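PDB 3AAI: copper homeostasis operon regulatory protein, which probably binds operator DNA as a metal-responsive transcriptional repressor of the copper-sensitive operon. Local coordinates for residues R19-I30 / Q47-V58. Numbering follows the deposited sequence.
Sequences RLLSAKGHLEGI and QLKAVEGALDRV
His26 meets Gln47 and Val51 with two different parts of its ring. Its NE2 donates a nearly straight hydrogen bond to Gln47 OE1 (2.6 Å). The oxygen lies close to the ring plane, while the amide plane is turned 70° from it. CG of His26 is anti to the backbone N (chi1 -164°), which swings the ring across to the other helix. There Val51 CG2 sits over one ring face in a CH-pi contact, 3.6 Å from the centroid. Val51 is a knob in a hole formed by Ala23, His26, Leu27 and Ile30. Segments 19-30 and 47-58 run antiparallel at 167°, their axes 9.7 Å apart at the closest point. Helices 10-34 and 41-69 are neighbours in the four-helix bundle that CsoR proteins build as dimers, and Leu20 packs on Leu31 of the second subunit. With an alanine at His26, Gln47 OE1 would probably lose this donor and Val51 CG2 the ring face it packs on. Ile30 CD1 reaches Leu48 CD2 at 3.7 Å and also touches Val51 CG2. Leu20 CD2 touches both Leu55 CD2 and Val58 CG2, and its side chain crosses that of Leu55 at about a right angle. Arg19 lays its CB on Val58 CG2 at 3.5 Å. Its NH2 comes 3.3 Å from Arg57 NE at the edge of that guanidinium, a close approach of like charges.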
ATOM      1  N   ARG A  19      21.017  -7.256   4.117  1.00 31.78           N
ATOM      2  CA  ARG A  19      19.723  -6.865   4.651  1.00 29.94           C
ATOM      3  C   ARG A  19      18.669  -7.942   4.434  1.00 33.50           C
ATOM      4  O   ARG A  19      17.816  -8.174   5.291  1.00 33.54           O
ATOM      5  CB  ARG A  19      19.266  -5.550   4.017  1.00 41.07           C
ATOM      6  CG  ARG A  19      20.334  -4.466   4.055  1.00 53.68           C
ATOM      7  CD  ARG A  19      19.736  -3.085   3.877  1.00 50.37           C
ATOM      8  NE  ARG A  19      18.890  -2.747   5.014  1.00 63.39           N
ATOM      9  CZ  ARG A  19      18.319  -1.563   5.203  1.00 63.49           C
ATOM     10  NH1 ARG A  19      18.499  -0.585   4.324  1.00 59.69           N
ATOM     11  NH2 ARG A  19      17.567  -1.361   6.278  1.00 49.46           N
ATOM     12  N   LEU A  20      18.738  -8.626   3.299  1.00 29.68           N
ATOM     13  CA  LEU A  20      17.754  -9.652   3.018  1.00 30.10           C
ATOM     14  C   LEU A  20      18.016 -10.929   3.794  1.00 28.07           C
ATOM     15  O   LEU A  20      17.101 -11.716   4.030  1.00 27.50           O
ATOM     16  CB  LEU A  20      17.700  -9.924   1.515  1.00 29.26           C
ATOM     17  CG  LEU A  20      17.135  -8.755   0.702  1.00 29.21           C
ATOM     18  CD1 LEU A  20      17.157  -9.116  -0.770  1.00 28.05           C
ATOM     19  CD2 LEU A  20      15.710  -8.451   1.161  1.00 33.61           C
ATOM     20  N   LEU A  21      19.269 -11.139   4.183  1.00 28.35           N
ATOM     21  CA  LEU A  21      19.623 -12.322   4.960  1.00 30.85           C
ATOM     22  C   LEU A  21      18.965 -12.183   6.342  1.00 21.59           C
ATOM     23  O   LEU A  21      18.409 -13.139   6.868  1.00 30.53           O
ATOM     24  CB  LEU A  21      21.145 -12.439   5.097  1.00 33.56           C
ATOM     25  CG  LEU A  21      21.646 -13.719   5.778  1.00 39.84           C
ATOM     26  CD1 LEU A  21      21.108 -14.931   5.028  1.00 37.46           C
ATOM     27  CD2 LEU A  21      23.174 -13.742   5.800  1.00 39.08           C
ATOM     28  N   SER A  22      19.003 -10.981   6.905  1.00 27.95           N
ATOM     29  CA  SER A  22      18.373 -10.741   8.199  1.00 34.99           C
ATOM     30  C   SER A  22      16.861 -10.845   8.046  1.00 33.40           C
ATOM     31  O   SER A  22      16.182 -11.448   8.876  1.00 36.63           O
ATOM     32  CB  SER A  22      18.741  -9.356   8.733  1.00 35.53           C
ATOM     33  OG  SER A  22      20.130  -9.265   8.980  1.00 41.60           O
ATOM     34  N   ALA A  23      16.334 -10.259   6.976  1.00 34.31           N
ATOM     35  CA  ALA A  23      14.898 -10.311   6.725  1.00 31.81           C
ATOM     36  C   ALA A  23      14.460 -11.772   6.705  1.00 31.35           C
ATOM     37  O   ALA A  23      13.444 -12.135   7.301  1.00 33.59           O
ATOM     38  CB  ALA A  23      14.573  -9.634   5.397  1.00 32.61           C
ATOM     39  N   LYS A  24      15.232 -12.614   6.021  1.00 28.44           N
ATOM     40  CA  LYS A  24      14.917 -14.041   5.944  1.00 32.15           C
ATOM     41  C   LYS A  24      14.972 -14.672   7.343  1.00 31.24           C
ATOM     42  O   LYS A  24      14.126 -15.492   7.704  1.00 27.59           O
ATOM     43  CB  LYS A  24      15.900 -14.752   5.010  1.00 38.13           C
ATOM     44  CG  LYS A  24      15.893 -16.264   5.145  1.00 45.13           C
ATOM     45  CD  LYS A  24      17.045 -16.885   4.388  1.00 51.48           C
ATOM     46  CE  LYS A  24      17.367 -18.267   4.918  1.00 60.08           C
ATOM     47  NZ  LYS A  24      17.861 -18.214   6.321  1.00 63.60           N
ATOM     48  N   GLY A  25      15.974 -14.292   8.127  1.00 27.43           N
ATOM     49  CA  GLY A  25      16.072 -14.810   9.485  1.00 34.64           C
ATOM     50  C   GLY A  25      14.834 -14.403  10.281  1.00 30.83           C
ATOM     51  O   GLY A  25      14.299 -15.184  11.064  1.00 32.53           O
ATOM     52  N   HIS A  26      14.379 -13.171  10.075  1.00 27.60           N
ATOM     53  CA  HIS A  26      13.186 -12.654  10.752  1.00 29.68           C
ATOM     54  C   HIS A  26      11.973 -13.468  10.296  1.00 31.06           C
ATOM     55  O   HIS A  26      11.115 -13.850  11.098  1.00 28.94           O
ATOM     56  CB  HIS A  26      12.986 -11.177  10.387  1.00 31.41           C
ATOM     57  CG  HIS A  26      12.046 -10.441  11.292  1.00 26.77           C
ATOM     58  ND1 HIS A  26      11.960  -9.065  11.308  1.00 32.32           N
ATOM     59  CD2 HIS A  26      11.152 -10.884  12.208  1.00 31.34           C
ATOM     60  CE1 HIS A  26      11.052  -8.693  12.195  1.00 26.32           C
ATOM     61  NE2 HIS A  26      10.548  -9.777  12.754  1.00 29.12           N
ATOM     62  N   LEU A  27      11.916 -13.749   8.999  1.00 29.30           N
ATOM     63  CA  LEU A  27      10.812 -14.510   8.432  1.00 31.77           C
ATOM     64  C   LEU A  27      10.698 -15.891   9.077  1.00 29.27           C
ATOM     65  O   LEU A  27       9.591 -16.369   9.342  1.00 29.46           O
ATOM     66  CB  LEU A  27      10.996 -14.641   6.913  1.00 32.52           C
ATOM     67  CG  LEU A  27       9.753 -14.938   6.072  1.00 46.87           C
ATOM     68  CD1 LEU A  27       8.615 -14.004   6.485  1.00 44.93           C
ATOM     69  CD2 LEU A  27      10.089 -14.748   4.580  1.00 44.07           C
ATOM     70  N   GLU A  28      11.833 -16.534   9.340  1.00 25.88           N
ATOM     71  CA  GLU A  28      11.811 -17.849   9.977  1.00 33.19           C
ATOM     72  C   GLU A  28      11.274 -17.749  11.401  1.00 31.78           C
ATOM     73  O   GLU A  28      10.720 -18.712  11.937  1.00 29.71           O
ATOM     74  CB  GLU A  28      13.211 -18.464  10.010  1.00 38.47           C
ATOM     75  CG  GLU A  28      13.799 -18.706   8.648  1.00 48.01           C
ATOM     76  CD  GLU A  28      15.055 -19.545   8.705  1.00 52.04           C
ATOM     77  OE1 GLU A  28      14.980 -20.682   9.221  1.00 50.96           O
ATOM     78  OE2 GLU A  28      16.110 -19.068   8.233  1.00 58.56           O
ATOM     79  N   GLY A  29      11.457 -16.586  12.019  1.00 29.74           N
ATOM     80  CA  GLY A  29      10.946 -16.391  13.364  1.00 29.58           C
ATOM     81  C   GLY A  29       9.426 -16.398  13.346  1.00 26.23           C
ATOM     82  O   GLY A  29       8.788 -16.900  14.268  1.00 29.93           O
ATOM     83  N   ILE A  30       8.839 -15.838  12.294  1.00 28.41           N
ATOM     84  CA  ILE A  30       7.384 -15.801  12.193  1.00 29.62           C
ATOM     85  C   ILE A  30       6.891 -17.229  11.967  1.00 30.53           C
ATOM     86  O   ILE A  30       5.830 -17.634  12.459  1.00 31.51           O
ATOM     87  CB  ILE A  30       6.928 -14.887  11.037  1.00 28.42           C
ATOM     88  CG1 ILE A  30       7.488 -13.474  11.256  1.00 28.90           C
ATOM     89  CG2 ILE A  30       5.398 -14.853  10.967  1.00 26.47           C
ATOM     90  CD1 ILE A  30       7.030 -12.451  10.234  1.00 29.19           C
ATOM     91  N   GLN A  47       4.981  -8.588  13.442  1.00 28.12           N
ATOM     92  CA  GLN A  47       6.230  -9.140  12.916  1.00 34.16           C
ATOM     93  C   GLN A  47       6.189  -9.084  11.382  1.00 31.59           C
ATOM     94  O   GLN A  47       7.164  -8.692  10.738  1.00 28.53           O
ATOM     95  CB  GLN A  47       6.431 -10.589  13.385  1.00 26.73           C
ATOM     96  CG  GLN A  47       6.616 -10.779  14.899  1.00 33.50           C
ATOM     97  CD  GLN A  47       7.887 -10.136  15.447  1.00 39.24           C
ATOM     98  OE1 GLN A  47       8.821  -9.823  14.702  1.00 27.55           O
ATOM     99  NE2 GLN A  47       7.932  -9.952  16.758  1.00 36.30           N
ATOM    100  N   LEU A  48       5.051  -9.466  10.805  1.00 28.10           N
ATOM    101  CA  LEU A  48       4.891  -9.458   9.355  1.00 27.60           C
ATOM    102  C   LEU A  48       5.107  -8.063   8.784  1.00 33.11           C
ATOM    103  O   LEU A  48       5.803  -7.892   7.777  1.00 31.86           O
ATOM    104  CB  LEU A  48       3.495  -9.952   8.968  1.00 28.92           C
ATOM    105  CG  LEU A  48       3.266 -11.455   9.074  1.00 29.04           C
ATOM    106  CD1 LEU A  48       1.783 -11.752   8.905  1.00 30.78           C
ATOM    107  CD2 LEU A  48       4.110 -12.181   8.023  1.00 30.40           C
ATOM    108  N   LYS A  49       4.508  -7.067   9.430  1.00 33.19           N
ATOM    109  CA  LYS A  49       4.646  -5.694   8.978  1.00 30.09           C
ATOM    110  C   LYS A  49       6.089  -5.237   9.112  1.00 34.39           C
ATOM    111  O   LYS A  49       6.566  -4.421   8.319  1.00 29.69           O
ATOM    112  CB  LYS A  49       3.716  -4.765   9.767  1.00 38.82           C
ATOM    113  CG  LYS A  49       2.241  -4.960   9.445  1.00 53.03           C
ATOM    114  CD  LYS A  49       1.964  -4.721   7.963  1.00 58.16           C
ATOM    115  CE  LYS A  49       0.576  -5.202   7.559  1.00 62.99           C
ATOM    116  NZ  LYS A  49      -0.510  -4.477   8.275  1.00 67.36           N
ATOM    117  N   ALA A  50       6.779  -5.765  10.121  1.00 30.33           N
ATOM    118  CA  ALA A  50       8.175  -5.424  10.359  1.00 29.47           C
ATOM    119  C   ALA A  50       9.025  -5.995   9.220  1.00 29.81           C
ATOM    120  O   ALA A  50       9.900  -5.315   8.687  1.00 33.56           O
ATOM    121  CB  ALA A  50       8.638  -5.991  11.724  1.00 23.87           C
ATOM    122  N   VAL A  51       8.768  -7.247   8.856  1.00 30.24           N
ATOM    123  CA  VAL A  51       9.500  -7.877   7.765  1.00 34.57           C
ATOM    124  C   VAL A  51       9.190  -7.142   6.463  1.00 32.79           C
ATOM    125  O   VAL A  51      10.085  -6.911   5.645  1.00 33.47           O
ATOM    126  CB  VAL A  51       9.128  -9.370   7.624  1.00 37.61           C
ATOM    127  CG1 VAL A  51       9.763  -9.962   6.363  1.00 34.42           C
ATOM    128  CG2 VAL A  51       9.622 -10.134   8.850  1.00 33.81           C
ATOM    129  N   GLU A  52       7.929  -6.765   6.279  1.00 29.78           N
ATOM    130  CA  GLU A  52       7.538  -6.040   5.074  1.00 35.88           C
ATOM    131  C   GLU A  52       8.301  -4.724   5.006  1.00 34.54           C
ATOM    132  O   GLU A  52       8.700  -4.285   3.927  1.00 29.55           O
ATOM    133  CB  GLU A  52       6.028  -5.766   5.067  1.00 37.97           C
ATOM    134  CG  GLU A  52       5.183  -7.028   5.110  1.00 54.13           C
ATOM    135  CD  GLU A  52       3.699  -6.762   4.934  1.00 60.80           C
ATOM    136  OE1 GLU A  52       3.152  -5.890   5.643  1.00 62.05           O
ATOM    137  OE2 GLU A  52       3.078  -7.437   4.088  1.00 61.18           O
ATOM    138  N   GLY A  53       8.517  -4.106   6.167  1.00 36.78           N
ATOM    139  CA  GLY A  53       9.251  -2.850   6.214  1.00 30.06           C
ATOM    140  C   GLY A  53      10.714  -3.019   5.827  1.00 35.19           C
ATOM    141  O   GLY A  53      11.286  -2.176   5.133  1.00 32.99           O
ATOM    142  N   ALA A  54      11.332  -4.106   6.276  1.00 26.60           N
ATOM    143  CA  ALA A  54      12.728  -4.356   5.951  1.00 34.78           C
ATOM    144  C   ALA A  54      12.880  -4.585   4.440  1.00 33.57           C
ATOM    145  O   ALA A  54      13.859  -4.154   3.834  1.00 32.52           O
ATOM    146  CB  ALA A  54      13.239  -5.566   6.733  1.00 32.94           C
ATOM    147  N   LEU A  55      11.907  -5.264   3.841  1.00 27.56           N
ATOM    148  CA  LEU A  55      11.931  -5.538   2.408  1.00 32.36           C
ATOM    149  C   LEU A  55      11.800  -4.220   1.655  1.00 30.06           C
ATOM    150  O   LEU A  55      12.525  -3.974   0.691  1.00 36.39           O
ATOM    151  CB  LEU A  55      10.789  -6.489   2.025  1.00 26.55           C
ATOM    152  CG  LEU A  55      10.843  -7.882   2.665  1.00 38.11           C
ATOM    153  CD1 LEU A  55       9.612  -8.675   2.259  1.00 40.22           C
ATOM    154  CD2 LEU A  55      12.110  -8.614   2.239  1.00 31.02           C
ATOM    155  N   ASP A  56      10.885  -3.373   2.116  1.00 33.54           N
ATOM    156  CA  ASP A  56      10.659  -2.055   1.526  1.00 32.84           C
ATOM    157  C   ASP A  56      11.936  -1.216   1.529  1.00 37.18           C
ATOM    158  O   ASP A  56      12.246  -0.547   0.542  1.00 34.79           O
ATOM    159  CB  ASP A  56       9.579  -1.306   2.305  1.00 44.29           C
ATOM    160  CG  ASP A  56       8.183  -1.620   1.817  1.00 52.61           C
ATOM    161  OD1 ASP A  56       7.219  -1.353   2.566  1.00 58.64           O
ATOM    162  OD2 ASP A  56       8.048  -2.121   0.681  1.00 64.92           O
ATOM    163  N   ARG A  57      12.669  -1.241   2.640  1.00 33.13           N
ATOM    164  CA  ARG A  57      13.913  -0.479   2.739  1.00 35.96           C
ATOM    165  C   ARG A  57      14.961  -0.962   1.736  1.00 37.14           C
ATOM    166  O   ARG A  57      15.763  -0.171   1.233  1.00 33.26           O
ATOM    167  CB  ARG A  57      14.478  -0.544   4.165  1.00 38.01           C
ATOM    168  CG  ARG A  57      13.650   0.251   5.173  1.00 47.34           C
ATOM    169  CD  ARG A  57      14.389   0.442   6.491  1.00 53.06           C
ATOM    170  NE  ARG A  57      14.468  -0.786   7.281  1.00 51.63           N
ATOM    171  CZ  ARG A  57      13.439  -1.333   7.921  1.00 55.68           C
ATOM    172  NH1 ARG A  57      13.611  -2.452   8.615  1.00 54.05           N
ATOM    173  NH2 ARG A  57      12.241  -0.763   7.873  1.00 47.85           N
ATOM    174  N   VAL A  58      14.968  -2.260   1.455  1.00 34.04           N
ATOM    175  CA  VAL A  58      15.911  -2.790   0.482  1.00 34.07           C
ATOM    176  C   VAL A  58      15.459  -2.342  -0.914  1.00 31.95           C
ATOM    177  O   VAL A  58      16.271  -1.912  -1.728  1.00 33.29           O
ATOM    178  CB  VAL A  58      15.977  -4.326   0.535  1.00 35.05           C
ATOM    179  CG1 VAL A  58      16.854  -4.850  -0.609  1.00 37.33           C
ATOM    180  CG2 VAL A  58      16.561  -4.770   1.879  1.00 34.51           C
TER